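Local atomic coordinates of pectate lyase (Bacillus subtilis, PDB entry 5AMV), a protein that cleaves polygalacturonate, a component of pectin, by calcium-dependent elimination, releasing oligosaccharides with unsaturated non-reducing ends. Residues S43-E48 and K54-K59; P81-D86 and A111-N116; D246-F251 and N271-I276; Y308-G313 and I318-N323. One frame throughout, in Å; residues are numbered along the deposited sequence.

Contact 1 of 4, residues S43-E48 and K54-K59; sequences SALGKE and KIIYIK
Across the contact between Ala44, Leu45, Lys54 and Ile56 no ring, amide or carboxylate takes part; the flat groups met are backbone peptides: Ala44 O has Lys54 CD 3.9 Å away, and Leu45 O lies more distantly by CE of the same lysine. The rest is aliphatic. Ile56 reaches from strand 54-58 with CG1 opposite its own carbonyl carbon (chi1 -63°) and CD1 extended beyond it, which brings that methyl up to both Ala44 and Leu45. Leu45 CD2 lies 3.5 Å from Ile56 CD1, a snug methyl-methyl contact between side chains that cross at about a right angle, and Ala44 CB touches the same Ile56 CD1 at 3.8 Å. Helix 38-45 links the parallel strands 32-35 and 54-58 at the N-terminal end of the right-handed parallel beta-helix, where, as in other family 1 pectate lyases, a helix covers the open end of the core. Ala44 and Ile56 both also touch Val35 of the preceding strand, while Leu45 packs on Ile131. Gly46, with a positive phi of 62°, takes the chain out of the helix right after Leu45. Lys54 is bent at chi3 and chi4, and its buried ammonium is gripped elsewhere: NZ bonds to Thr52 O, Asn50 O and Thr129 OG1, while its CD and CE methylenes lie by the carbonyl oxygens at the helix end.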
loop_
_atom_site.group_PDB
_atom_site.type_symbol
_atom_site.label_atom_id
_atom_site.label_comp_id
_atom_site.label_asym_id
_atom_site.label_seq_id
_atom_site.Cartn_x
_atom_site.Cartn_y
_atom_site.Cartn_z
ATOM N N SER A 43 -19.986 11.342 4.920
ATOM C CA SER A 43 -21.124 11.939 4.216
ATOM C C SER A 43 -20.942 12.006 2.692
ATOM O O SER A 43 -21.837 11.588 1.921
ATOM C CB SER A 43 -21.373 13.341 4.762
ATOM O OG SER A 43 -21.781 13.270 6.114
ATOM N N ALA A 44 -19.798 12.542 2.250
ATOM C CA ALA A 44 -19.515 12.682 0.795
ATOM C C ALA A 44 -19.440 11.320 0.093
ATOM O O ALA A 44 -19.957 11.170 -1.033
ATOM C CB ALA A 44 -18.209 13.500 0.515
ATOM N N LEU A 45 -18.791 10.342 0.725
ATOM C CA LEU A 45 -18.693 9.000 0.123
ATOM C C LEU A 45 -20.057 8.300 0.011
ATOM O O LEU A 45 -20.357 7.629 -0.982
ATOM C CB LEU A 45 -17.722 8.083 0.904
ATOM C CG LEU A 45 -16.274 8.535 1.000
ATOM C CD1 LEU A 45 -15.521 7.690 2.063
ATOM C CD2 LEU A 45 -15.562 8.480 -0.395
ATOM N N GLY A 46 -20.874 8.431 1.051
ATOM C CA GLY A 46 -22.131 7.683 1.095
ATOM C C GLY A 46 -21.908 6.173 1.100
ATOM O O GLY A 46 -20.856 5.670 1.529
ATOM N N LYS A 47 -22.907 5.437 0.611
ATOM C CA LYS A 47 -22.892 3.973 0.681
ATOM C C LYS A 47 -21.842 3.400 -0.264
ATOM O O LYS A 47 -21.506 4.049 -1.259
ATOM C CB LYS A 47 -24.262 3.404 0.308
ATOM C CG LYS A 47 -25.372 3.668 1.322
ATOM C CD LYS A 47 -26.701 3.243 0.729
ATOM C CE LYS A 47 -27.822 3.409 1.737
ATOM N NZ LYS A 47 -29.074 3.794 1.021
ATOM N N GLU A 48 -21.326 2.203 0.054
ATOM C CA GLU A 48 -20.296 1.567 -0.751
ATOM C C GLU A 48 -20.778 1.366 -2.197
ATOM O O GLU A 48 -19.969 1.200 -3.108
ATOM C CB GLU A 48 -19.806 0.251 -0.110
ATOM C CG GLU A 48 -20.787 -0.929 -0.132
ATOM C CD GLU A 48 -20.186 -2.197 0.485
ATOM O OE1 GLU A 48 -20.207 -2.343 1.719
ATOM O OE2 GLU A 48 -19.705 -3.065 -0.273
ATOM N N LYS A 54 -18.610 11.496 -8.452
ATOM C CA LYS A 54 -18.364 12.481 -7.394
ATOM C C LYS A 54 -16.896 12.907 -7.270
ATOM O O LYS A 54 -15.992 12.111 -7.509
ATOM C CB LYS A 54 -18.855 11.912 -6.057
ATOM C CG LYS A 54 -17.987 10.756 -5.546
ATOM C CD LYS A 54 -18.626 9.885 -4.490
ATOM C CE LYS A 54 -19.684 8.962 -5.071
ATOM N NZ LYS A 54 -19.160 8.056 -6.199
ATOM N N ILE A 55 -16.663 14.164 -6.893
ATOM C CA ILE A 55 -15.334 14.662 -6.646
ATOM C C ILE A 55 -15.313 15.093 -5.192
ATOM O O ILE A 55 -16.234 15.787 -4.727
ATOM C CB ILE A 55 -14.997 15.841 -7.576
ATOM C CG1 ILE A 55 -14.967 15.355 -9.020
ATOM C CG2 ILE A 55 -13.620 16.483 -7.215
ATOM C CD1 ILE A 55 -15.037 16.432 -10.055
ATOM N N ILE A 56 -14.260 14.697 -4.487
ATOM C CA ILE A 56 -14.116 15.010 -3.068
ATOM C C ILE A 56 -12.759 15.618 -2.859
ATOM O O ILE A 56 -11.754 14.941 -3.078
ATOM C CB ILE A 56 -14.229 13.735 -2.202
ATOM C CG1 ILE A 56 -15.617 13.113 -2.350
ATOM C CG2 ILE A 56 -13.908 14.040 -0.698
ATOM C CD1 ILE A 56 -15.740 11.716 -1.728
ATOM N N TYR A 57 -12.740 16.896 -2.436
ATOM C CA TYR A 57 -11.518 17.602 -2.080
ATOM C C TYR A 57 -11.240 17.412 -0.593
ATOM O O TYR A 57 -12.115 17.688 0.216
ATOM C CB TYR A 57 -11.648 19.127 -2.331
ATOM C CG TYR A 57 -11.638 19.427 -3.806
ATOM C CD1 TYR A 57 -10.434 19.411 -4.520
ATOM C CD2 TYR A 57 -12.833 19.671 -4.500
ATOM C CE1 TYR A 57 -10.414 19.667 -5.921
ATOM C CE2 TYR A 57 -12.813 19.939 -5.860
ATOM C CZ TYR A 57 -11.612 19.924 -6.561
ATOM O OH TYR A 57 -11.662 20.170 -7.919
ATOM N N ILE A 58 -10.031 16.983 -0.243
ATOM C CA ILE A 58 -9.635 16.906 1.166
ATOM C C ILE A 58 -8.968 18.210 1.557
ATOM O O ILE A 58 -7.923 18.601 0.982
ATOM C CB ILE A 58 -8.725 15.667 1.461
ATOM C CG1 ILE A 58 -9.558 14.426 1.077
ATOM C CG2 ILE A 58 -8.186 15.708 2.940
ATOM C CD1 ILE A 58 -9.337 13.163 1.860
ATOM N N LYS A 59 -9.577 18.880 2.536
ATOM C CA LYS A 59 -9.052 20.132 3.035
ATOM C C LYS A 59 -8.395 19.952 4.415
ATOM O O LYS A 59 -9.097 19.664 5.419
ATOM C CB LYS A 59 -10.216 21.148 3.081
ATOM C CG LYS A 59 -9.850 22.470 3.664
ATOM C CD LYS A 59 -11.038 23.429 3.637
ATOM C CE LYS A 59 -10.554 24.809 4.051
ATOM N NZ LYS A 59 -11.743 25.719 4.208
#

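Contact 2 of 4, residues P81-D86 and A111-N116; sequences PEYDLD and ARSQKN
Charge pairing joins Glu82 to Arg112 at the outer side of this contact. Glu82 OE2 and Arg112 NH2 form a long salt bridge of 3.5 Å; the carboxylate and guanidinium planes are 36° apart, and the oxygen approaches obliquely. The other carboxylate oxygen is tied in through water: the water gives a hydrogen bond to Glu82 OE1 (2.8 Å) and accepts one from Arg112 NH2 (3.0 Å), lying in plane at the guanidinium edge. Arg112, bent at chi3, also pairs through NE with Asp80, a second carboxylate likely to steady its charge. These residues belong to the helical excursion between strands 61-63 and 122-124, outside the beta-helix coils; the turn leading into helix 85-92 is laid against helix 105-121. The buried packing is made by Tyr83 and Ser113. Tyr83 CB, pointing at the helix, lies 3.8 Å from Ser113 OG; with CG opposite the backbone N (chi1 172°) the ring passes the hydroxyl obliquely. Ser113 OG itself donates to Ala109 O and receives the Asp80 N-H, so both roles of this buried hydroxyl are filled. Over one ring face of Tyr83 sits Leu85 N, 4.0 Å above the plane and offset toward the rim.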
loop_
_atom_site.group_PDB
_atom_site.type_symbol
_atom_site.label_atom_id
_atom_site.label_comp_id
_atom_site.label_asym_id
_atom_site.label_seq_id
_atom_site.Cartn_x
_atom_site.Cartn_y
_atom_site.Cartn_z
ATOM N N PRO A 81 -14.170 -4.319 26.985
ATOM C CA PRO A 81 -13.999 -4.413 28.447
ATOM C C PRO A 81 -13.241 -5.644 28.946
ATOM O O PRO A 81 -12.612 -5.601 30.033
ATOM C CB PRO A 81 -15.456 -4.465 28.963
ATOM C CG PRO A 81 -16.191 -3.664 27.948
ATOM C CD PRO A 81 -15.543 -3.939 26.596
ATOM N N GLU A 82 -13.341 -6.755 28.203
ATOM C CA GLU A 82 -12.697 -7.989 28.638
ATOM C C GLU A 82 -11.272 -8.185 28.121
ATOM O O GLU A 82 -10.589 -9.105 28.536
ATOM C CB GLU A 82 -13.520 -9.189 28.209
ATOM C CG GLU A 82 -14.852 -9.329 28.987
ATOM C CD GLU A 82 -15.724 -10.417 28.385
ATOM O OE1 GLU A 82 -15.359 -11.636 28.423
ATOM O OE2 GLU A 82 -16.765 -10.054 27.824
ATOM N N TYR A 83 -10.841 -7.349 27.192
ATOM C CA TYR A 83 -9.508 -7.548 26.626
ATOM C C TYR A 83 -8.431 -6.927 27.505
ATOM O O TYR A 83 -8.612 -5.822 28.023
ATOM C CB TYR A 83 -9.450 -6.921 25.245
ATOM C CG TYR A 83 -8.051 -6.911 24.644
ATOM C CD1 TYR A 83 -7.502 -8.069 24.062
ATOM C CD2 TYR A 83 -7.313 -5.744 24.641
ATOM C CE1 TYR A 83 -6.217 -8.024 23.494
ATOM C CE2 TYR A 83 -6.057 -5.670 24.060
ATOM C CZ TYR A 83 -5.518 -6.811 23.491
ATOM O OH TYR A 83 -4.261 -6.732 22.906
ATOM N N ASP A 84 -7.327 -7.669 27.687
ATOM C CA ASP A 84 -6.162 -7.156 28.384
ATOM C C ASP A 84 -4.947 -7.800 27.758
ATOM O O ASP A 84 -4.857 -9.041 27.633
ATOM C CB ASP A 84 -6.231 -7.494 29.861
ATOM C CG ASP A 84 -5.014 -7.002 30.633
ATOM O OD1 ASP A 84 -4.975 -5.795 30.948
ATOM O OD2 ASP A 84 -4.129 -7.838 30.931
ATOM N N LEU A 85 -4.037 -6.948 27.285
ATOM C CA LEU A 85 -2.844 -7.447 26.562
ATOM C C LEU A 85 -2.069 -8.479 27.406
ATOM O O LEU A 85 -1.685 -9.530 26.900
ATOM C CB LEU A 85 -1.930 -6.311 26.088
ATOM C CG LEU A 85 -0.644 -6.712 25.361
ATOM C CD1 LEU A 85 -0.914 -7.618 24.104
ATOM C CD2 LEU A 85 0.228 -5.478 25.011
ATOM N N ASP A 86 -1.839 -8.195 28.687
ATOM C CA ASP A 86 -1.131 -9.159 29.525
ATOM C C ASP A 86 -1.859 -10.500 29.590
ATOM O O ASP A 86 -1.216 -11.537 29.443
ATOM C CB ASP A 86 -0.816 -8.566 30.915
ATOM C CG ASP A 86 0.371 -7.581 30.869
ATOM O OD1 ASP A 86 1.404 -7.919 30.240
ATOM O OD2 ASP A 86 0.276 -6.459 31.419
ATOM N N ALA A 111 -10.588 -9.388 19.061
ATOM C CA ALA A 111 -11.272 -9.205 17.782
ATOM C C ALA A 111 -12.354 -8.118 17.894
ATOM O O ALA A 111 -12.489 -7.288 17.001
ATOM C CB ALA A 111 -11.878 -10.541 17.286
ATOM N N ARG A 112 -13.113 -8.140 18.991
ATOM C CA ARG A 112 -14.126 -7.082 19.214
ATOM C C ARG A 112 -13.484 -5.705 19.278
ATOM O O ARG A 112 -14.022 -4.714 18.702
ATOM C CB ARG A 112 -14.983 -7.369 20.469
ATOM C CG ARG A 112 -15.909 -8.574 20.246
ATOM C CD ARG A 112 -16.914 -8.748 21.421
ATOM N NE ARG A 112 -16.303 -8.854 22.753
ATOM C CZ ARG A 112 -15.984 -9.995 23.368
ATOM N NH1 ARG A 112 -16.196 -11.167 22.769
ATOM N NH2 ARG A 112 -15.413 -9.944 24.577
ATOM N N SER A 113 -12.351 -5.627 19.985
ATOM C CA SER A 113 -11.621 -4.379 20.092
ATOM C C SER A 113 -11.204 -3.863 18.702
ATOM O O SER A 113 -11.407 -2.681 18.370
ATOM C CB SER A 113 -10.359 -4.593 20.946
ATOM O OG SER A 113 -10.763 -5.123 22.218
ATOM N N GLN A 114 -10.622 -4.762 17.919
ATOM C CA GLN A 114 -10.207 -4.451 16.557
ATOM C C GLN A 114 -11.393 -3.969 15.710
ATOM O O GLN A 114 -11.285 -3.005 14.939
ATOM C CB GLN A 114 -9.549 -5.698 15.956
ATOM C CG GLN A 114 -8.773 -5.381 14.723
ATOM C CD GLN A 114 -8.017 -6.551 14.220
ATOM O OE1 GLN A 114 -8.539 -7.684 14.150
ATOM N NE2 GLN A 114 -6.748 -6.303 13.871
ATOM N N LYS A 115 -12.543 -4.630 15.867
ATOM C CA LYS A 115 -13.689 -4.237 15.058
ATOM C C LYS A 115 -14.202 -2.849 15.459
ATOM O O LYS A 115 -14.640 -2.085 14.623
ATOM C CB LYS A 115 -14.769 -5.319 15.116
ATOM C CG LYS A 115 -14.377 -6.568 14.285
ATOM C CD LYS A 115 -15.283 -7.750 14.618
ATOM C CE LYS A 115 -15.001 -8.965 13.740
ATOM N NZ LYS A 115 -14.202 -10.023 14.427
ATOM N N ASN A 116 -14.082 -2.493 16.726
ATOM C CA ASN A 116 -14.475 -1.133 17.156
ATOM C C ASN A 116 -13.610 -0.070 16.438
ATOM O O ASN A 116 -14.101 0.946 15.981
ATOM C CB ASN A 116 -14.253 -1.029 18.661
ATOM C CG ASN A 116 -15.231 -1.885 19.461
ATOM O OD1 ASN A 116 -16.310 -2.238 18.973
ATOM N ND2 ASN A 116 -14.887 -2.164 20.706
HETATM O O HOH W 1 -14.012 -12.157 26.044
#

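Contact 3 of 4, residues D246-F251 and N271-I276; sequences DKSSIF and NRYKNI
Inside the right-handed parallel beta-helix, close to the substrate cleft, Ser248 packs against Tyr273 and Ile276 of the following coil. The chain turns corners at Asp246 and Asn275, so that strand 247-251 lies on a different face from the strand carrying Tyr273. Ser248 holds OG opposite its backbone N (chi1 175°), which directs the hydroxyl to the edge of the Tyr273 ring: OG is 3.8 Å from Tyr273 CE2 and near the ring plane. Its CB meets Ile276 CG2, also at 3.8 Å. The same Ile276 CG2 lies 3.9 Å from Asp246 O, near the corner where the two backbones are closest. A water near the Tyr273 ring plane spans the interior, 2.7 Å from Tyr273 OH and 2.8 Å from Ser249 OG. In the stack of coils Tyr242 and Tyr295 meet the Tyr273 ring with planes nearly parallel to it. On the cleft side, Asp246 binds Gln278, a residue of the glycan pocket, and Lys218. The side chain of Ser248 is about 5 Å from that of Arg279, the inferred active-site residue. Ser248 OG donates to Gln225 OE1, so the ring edge receives a hydroxyl whose proton is engaged elsewhere, and the buried phenol is linked to Ser249 through a water rather than by a direct bond across the contact.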
loop_
_atom_site.group_PDB
_atom_site.type_symbol
_atom_site.label_atom_id
_atom_site.label_comp_id
_atom_site.label_asym_id
_atom_site.label_seq_id
_atom_site.Cartn_x
_atom_site.Cartn_y
_atom_site.Cartn_z
ATOM N N ASP A 246 7.616 -0.334 6.928
ATOM C CA ASP A 246 8.160 -1.671 6.724
ATOM C C ASP A 246 7.656 -2.312 5.421
ATOM O O ASP A 246 8.365 -2.284 4.427
ATOM C CB ASP A 246 7.884 -2.476 8.015
ATOM C CG ASP A 246 8.464 -3.893 7.989
ATOM O OD1 ASP A 246 8.986 -4.356 6.978
ATOM O OD2 ASP A 246 8.278 -4.564 9.028
ATOM N N LYS A 247 6.411 -2.808 5.395
ATOM C CA LYS A 247 5.869 -3.524 4.218
ATOM C C LYS A 247 5.041 -2.612 3.325
ATOM O O LYS A 247 3.905 -2.241 3.654
ATOM C CB LYS A 247 5.023 -4.677 4.720
ATOM C CG LYS A 247 5.907 -5.723 5.460
ATOM C CD LYS A 247 5.101 -6.894 6.016
ATOM C CE LYS A 247 4.602 -6.667 7.410
ATOM N NZ LYS A 247 4.488 -8.024 8.092
ATOM N N SER A 248 5.604 -2.225 2.191
ATOM C CA SER A 248 4.924 -1.190 1.389
ATOM C C SER A 248 3.714 -1.633 0.586
ATOM O O SER A 248 2.629 -1.075 0.727
ATOM C CB SER A 248 5.901 -0.582 0.407
ATOM O OG SER A 248 5.242 0.332 -0.441
ATOM N N SER A 249 3.919 -2.594 -0.315
ATOM C CA SER A 249 2.961 -2.871 -1.365
ATOM C C SER A 249 2.935 -4.362 -1.633
ATOM O O SER A 249 3.874 -4.893 -2.227
ATOM C CB SER A 249 3.353 -2.124 -2.657
ATOM O OG SER A 249 3.344 -0.705 -2.450
ATOM N N ILE A 250 1.861 -5.030 -1.207
ATOM C CA ILE A 250 1.721 -6.468 -1.500
ATOM C C ILE A 250 0.584 -6.637 -2.511
ATOM O O ILE A 250 -0.583 -6.219 -2.248
ATOM C CB ILE A 250 1.541 -7.382 -0.200
ATOM C CG1 ILE A 250 1.386 -8.864 -0.612
ATOM C CG2 ILE A 250 0.369 -6.999 0.586
ATOM C CD1 ILE A 250 1.802 -9.895 0.498
ATOM N N PHE A 251 0.899 -7.302 -3.617
ATOM C CA PHE A 251 -0.099 -7.510 -4.694
ATOM C C PHE A 251 -0.306 -9.008 -4.815
ATOM O O PHE A 251 0.609 -9.716 -5.250
ATOM C CB PHE A 251 0.374 -6.950 -6.057
ATOM C CG PHE A 251 0.765 -5.482 -6.047
ATOM C CD1 PHE A 251 0.245 -4.603 -5.119
ATOM C CD2 PHE A 251 1.659 -4.989 -7.021
ATOM C CE1 PHE A 251 0.590 -3.260 -5.149
ATOM C CE2 PHE A 251 1.992 -3.614 -7.075
ATOM C CZ PHE A 251 1.473 -2.758 -6.122
ATOM N N ASN A 271 7.515 6.175 -8.847
ATOM C CA ASN A 271 7.411 6.207 -7.398
ATOM C C ASN A 271 8.741 6.268 -6.679
ATOM O O ASN A 271 9.768 5.763 -7.163
ATOM C CB ASN A 271 6.633 5.005 -6.909
ATOM C CG ASN A 271 5.273 4.920 -7.543
ATOM O OD1 ASN A 271 4.368 5.726 -7.240
ATOM N ND2 ASN A 271 5.094 3.935 -8.445
ATOM N N ARG A 272 8.717 6.902 -5.505
ATOM C CA ARG A 272 9.888 7.000 -4.648
ATOM C C ARG A 272 9.686 6.157 -3.402
ATOM O O ARG A 272 8.621 6.252 -2.796
ATOM C CB ARG A 272 10.085 8.474 -4.261
ATOM C CG ARG A 272 11.336 8.727 -3.418
ATOM C CD ARG A 272 11.459 10.244 -3.144
ATOM N NE ARG A 272 12.695 10.496 -2.392
ATOM C CZ ARG A 272 12.991 11.664 -1.827
ATOM N NH1 ARG A 272 12.130 12.679 -1.918
ATOM N NH2 ARG A 272 14.140 11.819 -1.193
ATOM N N TYR A 273 10.686 5.335 -3.057
ATOM C CA TYR A 273 10.634 4.485 -1.843
ATOM C C TYR A 273 11.870 4.810 -1.039
ATOM O O TYR A 273 12.980 4.451 -1.433
ATOM C CB TYR A 273 10.627 2.979 -2.197
ATOM C CG TYR A 273 9.488 2.553 -3.129
ATOM C CD1 TYR A 273 9.597 2.693 -4.510
ATOM C CD2 TYR A 273 8.306 1.994 -2.612
ATOM C CE1 TYR A 273 8.565 2.307 -5.363
ATOM C CE2 TYR A 273 7.296 1.558 -3.454
ATOM C CZ TYR A 273 7.414 1.760 -4.815
ATOM O OH TYR A 273 6.424 1.398 -5.688
ATOM N N LYS A 274 11.686 5.488 0.090
ATOM C CA LYS A 274 12.821 5.911 0.912
ATOM C C LYS A 274 12.655 5.333 2.322
ATOM O O LYS A 274 11.615 5.486 2.962
ATOM C CB LYS A 274 12.879 7.419 0.995
ATOM C CG LYS A 274 14.061 7.879 1.918
ATOM C CD LYS A 274 14.301 9.357 1.802
ATOM C CE LYS A 274 15.438 9.738 2.712
ATOM N NZ LYS A 274 15.878 11.173 2.618
ATOM N N ASN A 275 13.651 4.588 2.778
ATOM C CA ASN A 275 13.521 3.917 4.082
ATOM C C ASN A 275 12.241 3.073 4.159
ATOM O O ASN A 275 11.472 3.129 5.120
ATOM C CB ASN A 275 13.646 4.909 5.252
ATOM C CG ASN A 275 14.921 5.677 5.211
ATOM O OD1 ASN A 275 15.971 5.135 4.878
ATOM N ND2 ASN A 275 14.867 6.927 5.658
ATOM N N ILE A 276 12.100 2.245 3.118
ATOM C CA ILE A 276 11.112 1.207 3.051
ATOM C C ILE A 276 11.863 -0.113 3.201
ATOM O O ILE A 276 12.924 -0.331 2.599
ATOM C CB ILE A 276 10.405 1.259 1.686
ATOM C CG1 ILE A 276 9.596 2.581 1.518
ATOM C CG2 ILE A 276 9.446 0.030 1.494
ATOM C CD1 ILE A 276 8.480 2.739 2.616
HETATM O O HOH W 2 3.963 0.566 -4.846
#

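Contact 4 of 4, residues Y308-G313 and I318-N323; sequences YAWGIG and IYAQNN
Trp310 lays one face of its six-membered ring on Ala320: CB is 4.0 Å from the ring centroid and 27° off the normal, a CH-pi contact. Its CG stands opposite the carbonyl carbon (chi1 -50°), which sends the indole across to Ala320 and Asn323. Asn323 comes to the rim, with its CB in the indole plane 3.7 Å from Trp310 CZ2. Its amide, turned 75° from the ring, places ND2 3.6 Å from the same Trp310 CZ2. Beside them Ile318 CD1 touches Ile312 CD1 at 3.9 Å and lies 4.0 Å from Gly311 O. In the next shell, Trp310 NE1 bonds to Tyr295 OH, which helps orient the indole, while Asn323 ND2 is held by Val290 O. Asn323 OD1 accepts from Asn293 N, as Asn271 N gives to Asn293 OD1. Strands 310-312 and 318-321 have axes 9.8 Å apart, faces joined through the interior rather than paired neighbours. A core packed between the faces of a coil, and the asparagine ladder at the turns, are typical of the parallel beta-helix of pectate lyases.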
loop_
_atom_site.group_PDB
_atom_site.type_symbol
_atom_site.label_atom_id
_atom_site.label_comp_id
_atom_site.label_asym_id
_atom_site.label_seq_id
_atom_site.Cartn_x
_atom_site.Cartn_y
_atom_site.Cartn_z
ATOM N N TYR A 308 14.700 -5.708 0.910
ATOM C CA TYR A 308 14.654 -5.947 -0.530
ATOM C C TYR A 308 13.667 -5.002 -1.187
ATOM O O TYR A 308 12.805 -4.456 -0.490
ATOM C CB TYR A 308 14.321 -7.410 -0.854
ATOM C CG TYR A 308 12.876 -7.841 -0.565
ATOM C CD1 TYR A 308 11.877 -7.640 -1.526
ATOM C CD2 TYR A 308 12.516 -8.473 0.671
ATOM C CE1 TYR A 308 10.531 -8.032 -1.266
ATOM C CE2 TYR A 308 11.182 -8.875 0.931
ATOM C CZ TYR A 308 10.224 -8.681 -0.073
ATOM O OH TYR A 308 8.911 -9.104 0.116
ATOM N N ALA A 309 13.786 -4.820 -2.511
ATOM C CA ALA A 309 12.821 -4.025 -3.257
ATOM C C ALA A 309 11.702 -4.893 -3.839
ATOM O O ALA A 309 10.547 -4.826 -3.388
ATOM C CB ALA A 309 13.533 -3.229 -4.382
ATOM N N TRP A 310 12.040 -5.752 -4.811
ATOM C CA TRP A 310 11.016 -6.565 -5.501
ATOM C C TRP A 310 10.883 -7.951 -4.895
ATOM O O TRP A 310 11.877 -8.632 -4.671
ATOM C CB TRP A 310 11.270 -6.675 -7.019
ATOM C CG TRP A 310 11.501 -5.375 -7.634
ATOM C CD1 TRP A 310 10.910 -4.164 -7.281
ATOM C CD2 TRP A 310 12.408 -5.080 -8.715
ATOM N NE1 TRP A 310 11.424 -3.148 -8.064
ATOM C CE2 TRP A 310 12.328 -3.674 -8.953
ATOM C CE3 TRP A 310 13.301 -5.862 -9.490
ATOM C CZ2 TRP A 310 13.088 -3.029 -9.934
ATOM C CZ3 TRP A 310 14.064 -5.194 -10.490
ATOM C CH2 TRP A 310 13.954 -3.796 -10.681
ATOM N N GLY A 311 9.653 -8.375 -4.623
ATOM C CA GLY A 311 9.459 -9.700 -4.013
ATOM C C GLY A 311 8.893 -10.588 -5.088
ATOM O O GLY A 311 7.774 -10.362 -5.572
ATOM N N ILE A 312 9.684 -11.587 -5.491
ATOM C CA ILE A 312 9.285 -12.489 -6.582
ATOM C C ILE A 312 8.492 -13.643 -5.991
ATOM O O ILE A 312 9.073 -14.656 -5.557
ATOM C CB ILE A 312 10.539 -13.015 -7.349
ATOM C CG1 ILE A 312 11.534 -11.877 -7.658
ATOM C CG2 ILE A 312 10.118 -13.738 -8.629
ATOM C CD1 ILE A 312 10.934 -10.612 -8.308
ATOM N N GLY A 313 7.173 -13.467 -5.914
ATOM C CA GLY A 313 6.247 -14.429 -5.282
ATOM C C GLY A 313 5.773 -15.465 -6.300
ATOM O O GLY A 313 6.077 -15.342 -7.492
ATOM N N ILE A 318 6.671 -9.892 -12.866
ATOM C CA ILE A 318 7.147 -8.503 -12.853
ATOM C C ILE A 318 8.005 -8.238 -14.089
ATOM O O ILE A 318 8.935 -9.026 -14.416
ATOM C CB ILE A 318 7.974 -8.201 -11.573
ATOM C CG1 ILE A 318 7.094 -8.368 -10.319
ATOM C CG2 ILE A 318 8.638 -6.819 -11.682
ATOM C CD1 ILE A 318 7.873 -8.360 -9.011
ATOM N N TYR A 319 7.678 -7.149 -14.775
ATOM C CA TYR A 319 8.422 -6.670 -15.913
ATOM C C TYR A 319 8.972 -5.287 -15.561
ATOM O O TYR A 319 8.233 -4.293 -15.490
ATOM C CB TYR A 319 7.494 -6.636 -17.134
ATOM C CG TYR A 319 8.178 -6.490 -18.469
ATOM C CD1 TYR A 319 8.654 -5.253 -18.895
ATOM C CD2 TYR A 319 8.317 -7.583 -19.306
ATOM C CE1 TYR A 319 9.315 -5.072 -20.152
ATOM C CE2 TYR A 319 8.932 -7.436 -20.554
ATOM C CZ TYR A 319 9.428 -6.187 -20.982
ATOM O OH TYR A 319 10.029 -6.052 -22.223
ATOM N N ALA A 320 10.284 -5.244 -15.320
ATOM C CA ALA A 320 10.888 -4.049 -14.752
ATOM C C ALA A 320 11.803 -3.353 -15.744
ATOM O O ALA A 320 12.602 -4.010 -16.432
ATOM C CB ALA A 320 11.645 -4.413 -13.459
ATOM N N GLN A 321 11.635 -2.037 -15.888
ATOM C CA GLN A 321 12.502 -1.265 -16.770
ATOM C C GLN A 321 12.990 0.027 -16.123
ATOM O O GLN A 321 12.204 0.821 -15.603
ATOM C CB GLN A 321 11.763 -0.861 -18.060
ATOM C CG GLN A 321 11.358 -2.035 -18.921
ATOM C CD GLN A 321 10.483 -1.602 -20.052
ATOM O OE1 GLN A 321 9.329 -1.222 -19.852
ATOM N NE2 GLN A 321 11.029 -1.636 -21.270
ATOM N N ASN A 322 14.288 0.277 -16.261
ATOM C CA ASN A 322 14.871 1.550 -15.889
ATOM C C ASN A 322 14.544 2.046 -14.473
ATOM O O ASN A 322 14.109 3.209 -14.289
ATOM C CB ASN A 322 14.616 2.610 -16.958
ATOM C CG ASN A 322 15.329 2.269 -18.283
ATOM O OD1 ASN A 322 15.929 1.173 -18.407
ATOM N ND2 ASN A 322 15.332 3.200 -19.217
ATOM N N ASN A 323 14.773 1.163 -13.505
ATOM C CA ASN A 323 14.592 1.475 -12.098
ATOM C C ASN A 323 15.942 1.690 -11.462
ATOM O O ASN A 323 16.935 1.099 -11.915
ATOM C CB ASN A 323 13.871 0.310 -11.375
ATOM C CG ASN A 323 12.466 0.107 -11.886
ATOM O OD1 ASN A 323 11.576 0.879 -11.560
ATOM N ND2 ASN A 323 12.260 -0.896 -12.754
#

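In the fold
From the N terminus, contact 1 closes the short loop after helix 38-45 and fastens that helix to an early strand at one end of the beta-helix. Contact 2 closes a longer, largely helical excursion of 24 residues between its segments, beside the coils. Contact 3 then spans 19 residues, joining faces of successive coils near the cleft, and contact 4 closes a tight connection of four residues further along the solenoid. The four follow in series; none nests in or crosses another. Contacts 3 and 4 are neighbours, centres about 12 Å apart, and reach the same two sheets, whereas contacts 1 and 4 lie on opposite sides of the chain's centre.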